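Local structure of methylthioribose-1-phosphate isomerase (Saccharomyces cerevisiae, 1W2W) at residues Val18-Leu26 and Val44-Gly52; Phe8-Val18 and Leu62-His73. The protein catalyses the interconversion of methylthioribose-1-phosphate and methylthioribulose-1-phosphate in the methionine salvage pathway, this chain being the N-terminal piece of the enzyme. All coordinates share one frame; numbering follows the deposited sequence.

Overall arrangement
Both contacts are built on the N-terminal antiparallel sheet of strands 6-9, 17-21 and 32-34, and they share Val18 on the central strand. Contact 2 lies at the hairpin end: the turn between strands 6-9 and 17-21 packs against the second half of helix 53-73. Contact 1, its centre about 19 Å from that of contact 2, takes the other end of strand 17-21 and ties the loop beyond it to the turn after helix 38-46. Along the chain contact 1 is nested inside the loop closed by contact 2. Strand 17-21 thus leads from helix-on-sheet packing to the loop whose Gln23 bonds Arg51, close to Cys181, predicted to stabilise the transition state.

Contact 1. Residues Val18-Leu26 and Val44-Gly52; sequences VKVLDQLLL and VIKSMQVRG. With SO4 (sulfate ion), chain I.
An arginine site that holds a sulfate ion, beside Cys181, the predicted transition-state stabiliser, is steadied here by Gln23. The Arg51 chain starts folded, CG lying between the backbone N and the carbonyl carbon (chi1 35°), and bends twice more, bringing its guanidinium edge-on to two acceptors. NH1 of Arg51 meets OE1 of Gln23 at 3.0 Å, on a lone pair in the amide's carbonyl plane, with the two flat groups 85° apart. NE of Arg51 reaches sulfate O3 at 2.9 Å, NH2 adds a longer bond to the same oxygen, and Gly52 N gives a straight bond to sulfate O1 at 2.9 Å. The backbone of Gln23 is fixed as well, its N donating to Gln49 O at 2.8 Å.

Asp22, just before Gln23, receives Gln49 NE2 on its OD2 from above the carboxylate plane, at 3.0 Å, while Asp22 OD1 closes an Asx turn onto Leu24 N. On the strand itself, Val20 presses CG2 against Val50 CG2 at 3.5 Å, tighter than usual. Leu24 CD1 lies against Gln49 CG. Met48, a selenomethionine, follows the last helical turn with positive phi, in a Schellman motif, and rests its CE near the sulfate. The ion, probably from the crystallisation liquor, also bonds Arg106 of another protein chain; the ion's place is consistent with the substrate phosphate pocket of this isomerase family.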
loop_
_atom_site.group_PDB
_atom_site.type_symbol
_atom_site.label_atom_id
_atom_site.label_comp_id
_atom_site.label_asym_id
_atom_site.label_seq_id
_atom_site.Cartn_x
_atom_site.Cartn_y
_atom_site.Cartn_z
ATOM N N VAL A 18 11.675 28.993 -16.465
ATOM C CA VAL A 18 10.971 27.762 -16.134
ATOM C C VAL A 18 11.484 27.338 -14.767
ATOM O O VAL A 18 12.690 27.287 -14.547
ATOM C CB VAL A 18 11.258 26.666 -17.186
ATOM C CG1 VAL A 18 10.571 25.367 -16.809
ATOM C CG2 VAL A 18 10.818 27.125 -18.577
ATOM N N LYS A 19 10.577 27.045 -13.839
ATOM C CA LYS A 19 10.965 26.398 -12.583
ATOM C C LYS A 19 9.897 25.354 -12.258
ATOM O O LYS A 19 8.760 25.494 -12.688
ATOM C CB LYS A 19 11.136 27.420 -11.448
ATOM C CG LYS A 19 9.850 28.087 -10.975
ATOM C CD LYS A 19 10.156 29.205 -9.980
ATOM C CE LYS A 19 8.886 29.734 -9.329
ATOM N NZ LYS A 19 9.164 30.944 -8.500
ATOM N N VAL A 20 10.245 24.303 -11.526
ATOM C CA VAL A 20 9.282 23.233 -11.277
ATOM C C VAL A 20 9.203 22.895 -9.793
ATOM O O VAL A 20 10.189 23.004 -9.053
ATOM C CB VAL A 20 9.610 21.959 -12.074
ATOM C CG1 VAL A 20 9.574 22.232 -13.580
ATOM C CG2 VAL A 20 10.964 21.386 -11.633
ATOM N N LEU A 21 8.023 22.494 -9.343
ATOM C CA LEU A 21 7.879 22.087 -7.953
ATOM C C LEU A 21 8.621 20.780 -7.761
ATOM O O LEU A 21 8.523 19.894 -8.598
ATOM C CB LEU A 21 6.406 21.849 -7.631
ATOM C CG LEU A 21 5.567 23.023 -7.141
ATOM C CD1 LEU A 21 4.187 22.498 -6.806
ATOM C CD2 LEU A 21 6.217 23.692 -5.936
ATOM N N ASP A 22 9.338 20.646 -6.651
ATOM C CA ASP A 22 9.938 19.354 -6.333
ATOM C C ASP A 22 8.873 18.446 -5.716
ATOM O O ASP A 22 8.542 18.551 -4.519
ATOM C CB ASP A 22 11.097 19.536 -5.360
ATOM C CG ASP A 22 11.890 18.266 -5.168
ATOM O OD1 ASP A 22 11.328 17.171 -5.427
ATOM O OD2 ASP A 22 13.081 18.271 -4.781
ATOM N N GLN A 23 8.325 17.547 -6.528
ATOM C CA GLN A 23 7.195 16.760 -6.050
ATOM C C GLN A 23 7.587 15.674 -5.069
ATOM O O GLN A 23 6.713 15.050 -4.459
ATOM C CB GLN A 23 6.413 16.179 -7.219
ATOM C CG GLN A 23 5.815 17.265 -8.117
ATOM C CD GLN A 23 4.919 16.680 -9.183
ATOM O OE1 GLN A 23 4.070 15.839 -8.893
ATOM N NE2 GLN A 23 5.113 17.110 -10.428
ATOM N N LEU A 24 8.885 15.440 -4.913
ATOM C CA LEU A 24 9.350 14.516 -3.892
ATOM C C LEU A 24 9.066 15.078 -2.499
ATOM O O LEU A 24 8.924 14.309 -1.555
ATOM C CB LEU A 24 10.854 14.230 -4.025
ATOM C CG LEU A 24 11.384 13.558 -5.298
ATOM C CD1 LEU A 24 12.902 13.582 -5.228
ATOM C CD2 LEU A 24 10.891 12.115 -5.409
ATOM N N LEU A 25 8.993 16.406 -2.382
ATOM C CA LEU A 25 8.947 17.093 -1.092
ATOM C C LEU A 25 7.544 17.545 -0.666
ATOM O O LEU A 25 7.338 17.968 0.480
ATOM C CB LEU A 25 9.912 18.285 -1.108
ATOM C CG LEU A 25 11.350 17.938 -1.519
ATOM C CD1 LEU A 25 12.232 19.184 -1.452
ATOM C CD2 LEU A 25 11.921 16.825 -0.645
ATOM N N LEU A 26 6.576 17.446 -1.583
ATOM C CA LEU A 26 5.198 17.814 -1.277
ATOM C C LEU A 26 4.585 16.775 -0.329
ATOM O O LEU A 26 5.073 15.647 -0.263
ATOM C CB LEU A 26 4.375 17.908 -2.567
ATOM C CG LEU A 26 4.718 19.033 -3.563
ATOM C CD1 LEU A 26 4.031 18.797 -4.919
ATOM C CD2 LEU A 26 4.284 20.373 -3.010
ATOM N N VAL A 44 15.453 16.305 -13.305
ATOM C CA VAL A 44 14.185 16.325 -12.568
ATOM C C VAL A 44 13.229 15.213 -12.997
ATOM O O VAL A 44 12.404 14.769 -12.199
ATOM C CB VAL A 44 13.475 17.684 -12.577
ATOM C CG1 VAL A 44 14.375 18.771 -11.960
ATOM C CG2 VAL A 44 13.004 18.056 -13.995
ATOM N N ILE A 45 13.335 14.766 -14.245
ATOM C CA ILE A 45 12.524 13.649 -14.709
ATOM C C ILE A 45 13.023 12.333 -14.107
ATOM O O ILE A 45 12.256 11.553 -13.550
ATOM C CB ILE A 45 12.493 13.563 -16.247
ATOM C CG1 ILE A 45 11.779 14.783 -16.847
ATOM C CG2 ILE A 45 11.800 12.269 -16.688
ATOM C CD1 ILE A 45 12.021 14.924 -18.374
ATOM N N LYS A 46 14.324 12.094 -14.209
ATOM C CA LYS A 46 14.864 10.804 -13.793
ATOM C C LYS A 46 14.656 10.589 -12.293
ATOM O O LYS A 46 14.328 9.491 -11.857
ATOM C CB LYS A 46 16.337 10.736 -14.182
ATOM C CG LYS A 46 17.118 9.583 -13.610
ATOM C CD LYS A 46 16.738 8.280 -14.271
ATOM C CE LYS A 46 17.797 7.207 -13.969
ATOM N NZ LYS A 46 17.387 5.898 -14.544
ATOM N N SER A 47 14.833 11.654 -11.523
ATOM C CA SER A 47 14.677 11.606 -10.075
ATOM C C SER A 47 13.215 11.719 -9.628
ATOM O O SER A 47 12.917 11.556 -8.441
ATOM C CB SER A 47 15.509 12.719 -9.428
ATOM O OG SER A 47 14.876 13.978 -9.600
HETATM N N MSE A 48 12.307 11.993 -10.563
HETATM C CA MSE A 48 10.875 12.112 -10.234
HETATM C C MSE A 48 10.542 13.328 -9.377
HETATM O O MSE A 48 9.556 13.358 -8.620
HETATM C CB MSE A 48 10.326 10.815 -9.642
HETATM C CG MSE A 48 10.394 9.671 -10.639
HETATM SE SE MSE A 48 9.579 8.015 -9.996
HETATM C CE MSE A 48 7.659 8.534 -9.990
ATOM N N GLN A 49 11.367 14.358 -9.518
ATOM C CA GLN A 49 11.038 15.652 -8.959
ATOM C C GLN A 49 9.906 16.278 -9.758
ATOM O O GLN A 49 9.048 16.936 -9.184
ATOM C CB GLN A 49 12.247 16.582 -8.963
ATOM C CG GLN A 49 13.310 16.186 -7.958
ATOM C CD GLN A 49 14.550 17.032 -8.118
ATOM O OE1 GLN A 49 15.219 16.945 -9.143
ATOM N NE2 GLN A 49 14.852 17.859 -7.119
ATOM N N VAL A 50 9.908 16.062 -11.070
ATOM C CA VAL A 50 8.704 16.247 -11.879
ATOM C C VAL A 50 8.264 14.851 -12.298
ATOM O O VAL A 50 9.087 14.034 -12.731
ATOM C CB VAL A 50 9.010 17.068 -13.160
ATOM C CG1 VAL A 50 7.761 17.191 -14.027
ATOM C CG2 VAL A 50 9.535 18.458 -12.809
ATOM N N ARG A 51 6.971 14.558 -12.177
ATOM C CA ARG A 51 6.470 13.300 -12.708
ATOM C C ARG A 51 5.024 13.483 -13.132
ATOM O O ARG A 51 4.481 14.587 -13.028
ATOM C CB ARG A 51 6.647 12.143 -11.712
ATOM C CG ARG A 51 6.487 12.507 -10.224
ATOM C CD ARG A 51 5.117 13.086 -9.878
ATOM N NE ARG A 51 4.047 12.204 -10.345
ATOM C CZ ARG A 51 2.780 12.562 -10.523
ATOM N NH1 ARG A 51 2.388 13.802 -10.268
ATOM N NH2 ARG A 51 1.896 11.663 -10.960
ATOM N N GLY A 52 4.406 12.426 -13.639
ATOM C CA GLY A 52 3.166 12.611 -14.373
ATOM C C GLY A 52 3.450 12.694 -15.858
ATOM O O GLY A 52 4.266 13.506 -16.298
HETATM S S SO4 I . 4.538 8.815 -12.527
HETATM O O1 SO4 I . 5.222 9.696 -13.480
HETATM O O2 SO4 I . 5.393 7.651 -12.284
HETATM O O3 SO4 I . 4.344 9.513 -11.270
HETATM O O4 SO4 I . 3.276 8.378 -13.110
#

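Contact 2. Residues Phe8-Val18 and Leu62-His73; sequences FDRSEPENVSV and LSVLTEVQLIKH
Helix-on-hairpin packing sets the shape here: strands 6-9 and 17-21 and the type I turn Glu12-Asn15 between them lie against helix 53-73. At the sheet end Leu62 spreads its two methyls, CD2 resting over the centre of the Phe8 ring, 3.7 Å from the centroid in a CH-pi contact, and CD1 against Val18 CG1. Arg10 CB sits against the opposite face, off centre toward the rim. Val18 CG2 dips into the notch between Leu62 and Thr66 of the helix, 3.7 Å from Thr66 CG2, and two residues back Val16 sets CG2 against Leu65 CD2 at 3.8 Å, the side chains at about a right angle.

Past these apolar bumps the Gln69 amide lies against the turn. With CG anti to the carbonyl carbon (chi1 -60°) and the chain extended beyond it, NE2 of Gln69 donates to Pro13 O at 2.9 Å, and its OE1 accepts from Val16 N at 2.9 Å, in the carbonyl plane; Asp133 OD1 takes a further bond from NE2. A leucine in its place would leave Val16 N and Pro13 O without these mates and would probably let the turn drift from the helix. At the exposed end Glu14 OE1 and Lys72 NZ form a salt bridge of 2.7 Å, and the edge of the His73 ring approaches Glu14 O. Water 2 donates to both Gln69 OE1 and Val16 O, 2.6 Å from the latter.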
loop_
_atom_site.group_PDB
_atom_site.type_symbol
_atom_site.label_atom_id
_atom_site.label_comp_id
_atom_site.label_asym_id
_atom_site.label_seq_id
_atom_site.Cartn_x
_atom_site.Cartn_y
_atom_site.Cartn_z
ATOM N N PHE A 8 5.969 28.351 -15.903
ATOM C CA PHE A 8 6.536 28.744 -17.193
ATOM C C PHE A 8 6.198 30.210 -17.444
ATOM O O PHE A 8 5.054 30.538 -17.750
ATOM C CB PHE A 8 5.918 27.859 -18.291
ATOM C CG PHE A 8 6.273 28.275 -19.688
ATOM C CD1 PHE A 8 7.515 28.822 -19.974
ATOM C CD2 PHE A 8 5.362 28.111 -20.728
ATOM C CE1 PHE A 8 7.838 29.207 -21.273
ATOM C CE2 PHE A 8 5.676 28.483 -22.020
ATOM C CZ PHE A 8 6.918 29.034 -22.298
ATOM N N ASP A 9 7.175 31.102 -17.296
ATOM C CA ASP A 9 6.947 32.503 -17.613
ATOM C C ASP A 9 7.336 32.728 -19.069
ATOM O O ASP A 9 8.524 32.740 -19.412
ATOM C CB ASP A 9 7.805 33.373 -16.694
ATOM C CG ASP A 9 7.596 34.850 -16.913
ATOM O OD1 ASP A 9 6.915 35.272 -17.876
ATOM O OD2 ASP A 9 8.098 35.680 -16.140
ATOM N N ARG A 10 6.322 32.905 -19.910
ATOM C CA ARG A 10 6.502 32.976 -21.354
ATOM C C ARG A 10 6.515 34.420 -21.835
ATOM O O ARG A 10 6.555 34.686 -23.039
ATOM C CB ARG A 10 5.382 32.189 -22.037
ATOM C CG ARG A 10 4.026 32.891 -21.990
ATOM C CD ARG A 10 2.930 32.166 -22.764
ATOM N NE ARG A 10 2.612 30.875 -22.159
ATOM C CZ ARG A 10 1.798 29.978 -22.707
ATOM N NH1 ARG A 10 1.221 30.230 -23.876
ATOM N NH2 ARG A 10 1.565 28.830 -22.085
ATOM N N SER A 11 6.485 35.353 -20.892
ATOM C CA SER A 11 6.195 36.748 -21.203
ATOM C C SER A 11 7.275 37.400 -22.067
ATOM O O SER A 11 6.995 38.336 -22.823
ATOM C CB SER A 11 5.981 37.545 -19.923
ATOM O OG SER A 11 7.195 37.706 -19.219
ATOM N N GLU A 12 8.505 36.909 -21.946
ATOM C CA GLU A 12 9.571 37.269 -22.885
ATOM C C GLU A 12 9.850 36.062 -23.779
ATOM O O GLU A 12 10.551 35.132 -23.376
ATOM C CB GLU A 12 10.850 37.638 -22.126
ATOM C CG GLU A 12 10.813 38.955 -21.361
ATOM C CD GLU A 12 12.040 39.119 -20.478
ATOM O OE1 GLU A 12 13.163 39.029 -21.010
ATOM O OE2 GLU A 12 11.907 39.335 -19.256
ATOM N N PRO A 13 9.283 36.037 -24.982
ATOM C CA PRO A 13 9.427 34.849 -25.834
ATOM C C PRO A 13 10.885 34.450 -26.083
ATOM O O PRO A 13 11.156 33.266 -26.272
ATOM C CB PRO A 13 8.725 35.262 -27.132
ATOM C CG PRO A 13 7.742 36.302 -26.696
ATOM C CD PRO A 13 8.457 37.080 -25.618
ATOM N N GLU A 14 11.797 35.419 -26.080
ATOM C CA GLU A 14 13.210 35.127 -26.329
ATOM C C GLU A 14 14.024 34.756 -25.089
ATOM O O GLU A 14 15.208 34.424 -25.190
ATOM C CB GLU A 14 13.868 36.279 -27.090
ATOM C CG GLU A 14 13.637 36.210 -28.590
ATOM C CD GLU A 14 14.256 37.366 -29.355
ATOM O OE1 GLU A 14 15.479 37.592 -29.240
ATOM O OE2 GLU A 14 13.516 38.049 -30.083
ATOM N N ASN A 15 13.389 34.798 -23.923
ATOM C CA ASN A 15 14.095 34.684 -22.651
ATOM C C ASN A 15 13.125 34.114 -21.621
ATOM O O ASN A 15 12.830 34.767 -20.619
ATOM C CB ASN A 15 14.557 36.080 -22.196
ATOM C CG ASN A 15 15.438 36.050 -20.965
ATOM O OD1 ASN A 15 16.235 35.131 -20.761
ATOM N ND2 ASN A 15 15.306 37.081 -20.129
ATOM N N VAL A 16 12.625 32.911 -21.864
ATOM C CA VAL A 16 11.605 32.361 -20.966
ATOM C C VAL A 16 12.249 31.927 -19.662
ATOM O O VAL A 16 13.454 31.662 -19.615
ATOM C CB VAL A 16 10.835 31.169 -21.579
ATOM C CG1 VAL A 16 10.139 31.568 -22.872
ATOM C CG2 VAL A 16 11.739 29.952 -21.793
ATOM N N SER A 17 11.456 31.848 -18.596
ATOM C CA SER A 17 11.948 31.194 -17.394
ATOM C C SER A 17 11.057 30.008 -17.049
ATOM O O SER A 17 9.855 30.002 -17.331
ATOM C CB SER A 17 12.090 32.181 -16.232
ATOM O OG SER A 17 10.809 32.578 -15.787
ATOM N N VAL A 18 11.675 28.993 -16.465
ATOM C CA VAL A 18 10.971 27.762 -16.134
ATOM C C VAL A 18 11.484 27.338 -14.767
ATOM O O VAL A 18 12.690 27.287 -14.547
ATOM C CB VAL A 18 11.258 26.666 -17.186
ATOM C CG1 VAL A 18 10.571 25.367 -16.809
ATOM C CG2 VAL A 18 10.818 27.125 -18.577
ATOM N N LEU A 62 10.404 22.053 -22.429
ATOM C CA LEU A 62 10.830 23.355 -21.938
ATOM C C LEU A 62 12.338 23.418 -21.709
ATOM O O LEU A 62 12.958 24.456 -21.969
ATOM C CB LEU A 62 10.078 23.753 -20.662
ATOM C CG LEU A 62 8.632 24.193 -20.875
ATOM C CD1 LEU A 62 7.933 24.295 -19.527
ATOM C CD2 LEU A 62 8.561 25.530 -21.593
ATOM N N SER A 63 12.930 22.323 -21.239
ATOM C CA SER A 63 14.365 22.319 -20.949
ATOM C C SER A 63 15.207 22.448 -22.223
ATOM O O SER A 63 16.329 22.961 -22.175
ATOM C CB SER A 63 14.784 21.096 -20.119
ATOM O OG SER A 63 14.913 19.933 -20.924
ATOM N N VAL A 64 14.671 21.987 -23.349
ATOM C CA VAL A 64 15.331 22.192 -24.642
ATOM C C VAL A 64 15.298 23.683 -24.994
ATOM O O VAL A 64 16.299 24.269 -25.444
ATOM C CB VAL A 64 14.646 21.370 -25.756
ATOM C CG1 VAL A 64 15.416 21.511 -27.070
ATOM C CG2 VAL A 64 14.562 19.896 -25.385
ATOM N N LEU A 65 14.149 24.313 -24.783
ATOM C CA LEU A 65 14.030 25.739 -25.063
ATOM C C LEU A 65 14.931 26.579 -24.156
ATOM O O LEU A 65 15.622 27.480 -24.635
ATOM C CB LEU A 65 12.572 26.216 -24.991
ATOM C CG LEU A 65 12.347 27.727 -25.189
ATOM C CD1 LEU A 65 12.790 28.173 -26.591
ATOM C CD2 LEU A 65 10.884 28.086 -24.962
ATOM N N THR A 66 14.949 26.313 -22.855
ATOM C CA THR A 66 15.855 27.079 -21.996
ATOM C C THR A 66 17.311 26.867 -22.409
ATOM O O THR A 66 18.115 27.802 -22.334
ATOM C CB THR A 66 15.673 26.768 -20.489
ATOM O OG1 THR A 66 15.770 25.360 -20.258
ATOM C CG2 THR A 66 14.281 27.123 -20.008
ATOM N N GLU A 67 17.649 25.654 -22.843
ATOM C CA GLU A 67 19.014 25.371 -23.280
ATOM C C GLU A 67 19.388 26.188 -24.514
ATOM O O GLU A 67 20.463 26.802 -24.561
ATOM C CB GLU A 67 19.258 23.881 -23.535
ATOM C CG GLU A 67 20.663 23.624 -24.068
ATOM C CD GLU A 67 21.183 22.250 -23.716
ATOM O OE1 GLU A 67 21.823 21.618 -24.581
ATOM O OE2 GLU A 67 20.955 21.800 -22.573
ATOM N N VAL A 68 18.519 26.214 -25.521
ATOM C CA VAL A 68 18.894 26.922 -26.743
ATOM C C VAL A 68 18.933 28.424 -26.512
ATOM O O VAL A 68 19.728 29.142 -27.133
ATOM C CB VAL A 68 18.020 26.553 -27.954
ATOM C CG1 VAL A 68 18.110 25.055 -28.257
ATOM C CG2 VAL A 68 16.610 26.989 -27.735
ATOM N N GLN A 69 18.088 28.910 -25.607
ATOM C CA GLN A 69 18.117 30.331 -25.280
ATOM C C GLN A 69 19.339 30.713 -24.468
ATOM O O GLN A 69 19.881 31.807 -24.633
ATOM C CB GLN A 69 16.824 30.775 -24.597
ATOM C CG GLN A 69 15.627 30.519 -25.507
ATOM C CD GLN A 69 14.377 31.234 -25.063
ATOM O OE1 GLN A 69 14.182 31.469 -23.865
ATOM N NE2 GLN A 69 13.530 31.594 -26.018
ATOM N N LEU A 70 19.781 29.807 -23.605
ATOM C CA LEU A 70 20.997 30.033 -22.834
ATOM C C LEU A 70 22.226 30.089 -23.746
ATOM O O LEU A 70 23.096 30.943 -23.574
ATOM C CB LEU A 70 21.167 28.942 -21.771
ATOM C CG LEU A 70 22.359 29.046 -20.814
ATOM C CD1 LEU A 70 22.453 30.427 -20.208
ATOM C CD2 LEU A 70 22.269 27.989 -19.716
ATOM N N ILE A 71 22.317 29.189 -24.716
ATOM C CA ILE A 71 23.509 29.189 -25.556
ATOM C C ILE A 71 23.540 30.408 -26.477
ATOM O O ILE A 71 24.611 30.836 -26.917
ATOM C CB ILE A 71 23.688 27.858 -26.318
ATOM C CG1 ILE A 71 22.542 27.613 -27.294
ATOM C CG2 ILE A 71 23.771 26.696 -25.342
ATOM C CD1 ILE A 71 22.570 26.232 -27.915
ATOM N N LYS A 72 22.369 30.971 -26.762
ATOM C CA LYS A 72 22.294 32.246 -27.469
ATOM C C LYS A 72 22.805 33.392 -26.597
ATOM O O LYS A 72 23.650 34.181 -27.031
ATOM C CB LYS A 72 20.870 32.536 -27.955
ATOM C CG LYS A 72 20.742 33.918 -28.590
ATOM C CD LYS A 72 19.316 34.434 -28.560
ATOM C CE LYS A 72 19.268 35.958 -28.467
ATOM N NZ LYS A 72 17.854 36.439 -28.575
ATOM N N HIS A 73 22.297 33.468 -25.367
ATOM C CA HIS A 73 22.564 34.582 -24.461
ATOM C C HIS A 73 23.921 34.512 -23.770
ATOM O O HIS A 73 24.461 35.534 -23.349
ATOM C CB HIS A 73 21.487 34.663 -23.376
ATOM C CG HIS A 73 20.167 35.163 -23.870
ATOM N ND1 HIS A 73 18.970 34.619 -23.459
ATOM C CD2 HIS A 73 19.854 36.160 -24.731
ATOM C CE1 HIS A 73 17.976 35.252 -24.056
ATOM N NE2 HIS A 73 18.484 36.196 -24.829
HETATM O O HOH W 1 16.612 33.524 -27.381
HETATM O O HOH W 2 15.223 30.941 -21.431
#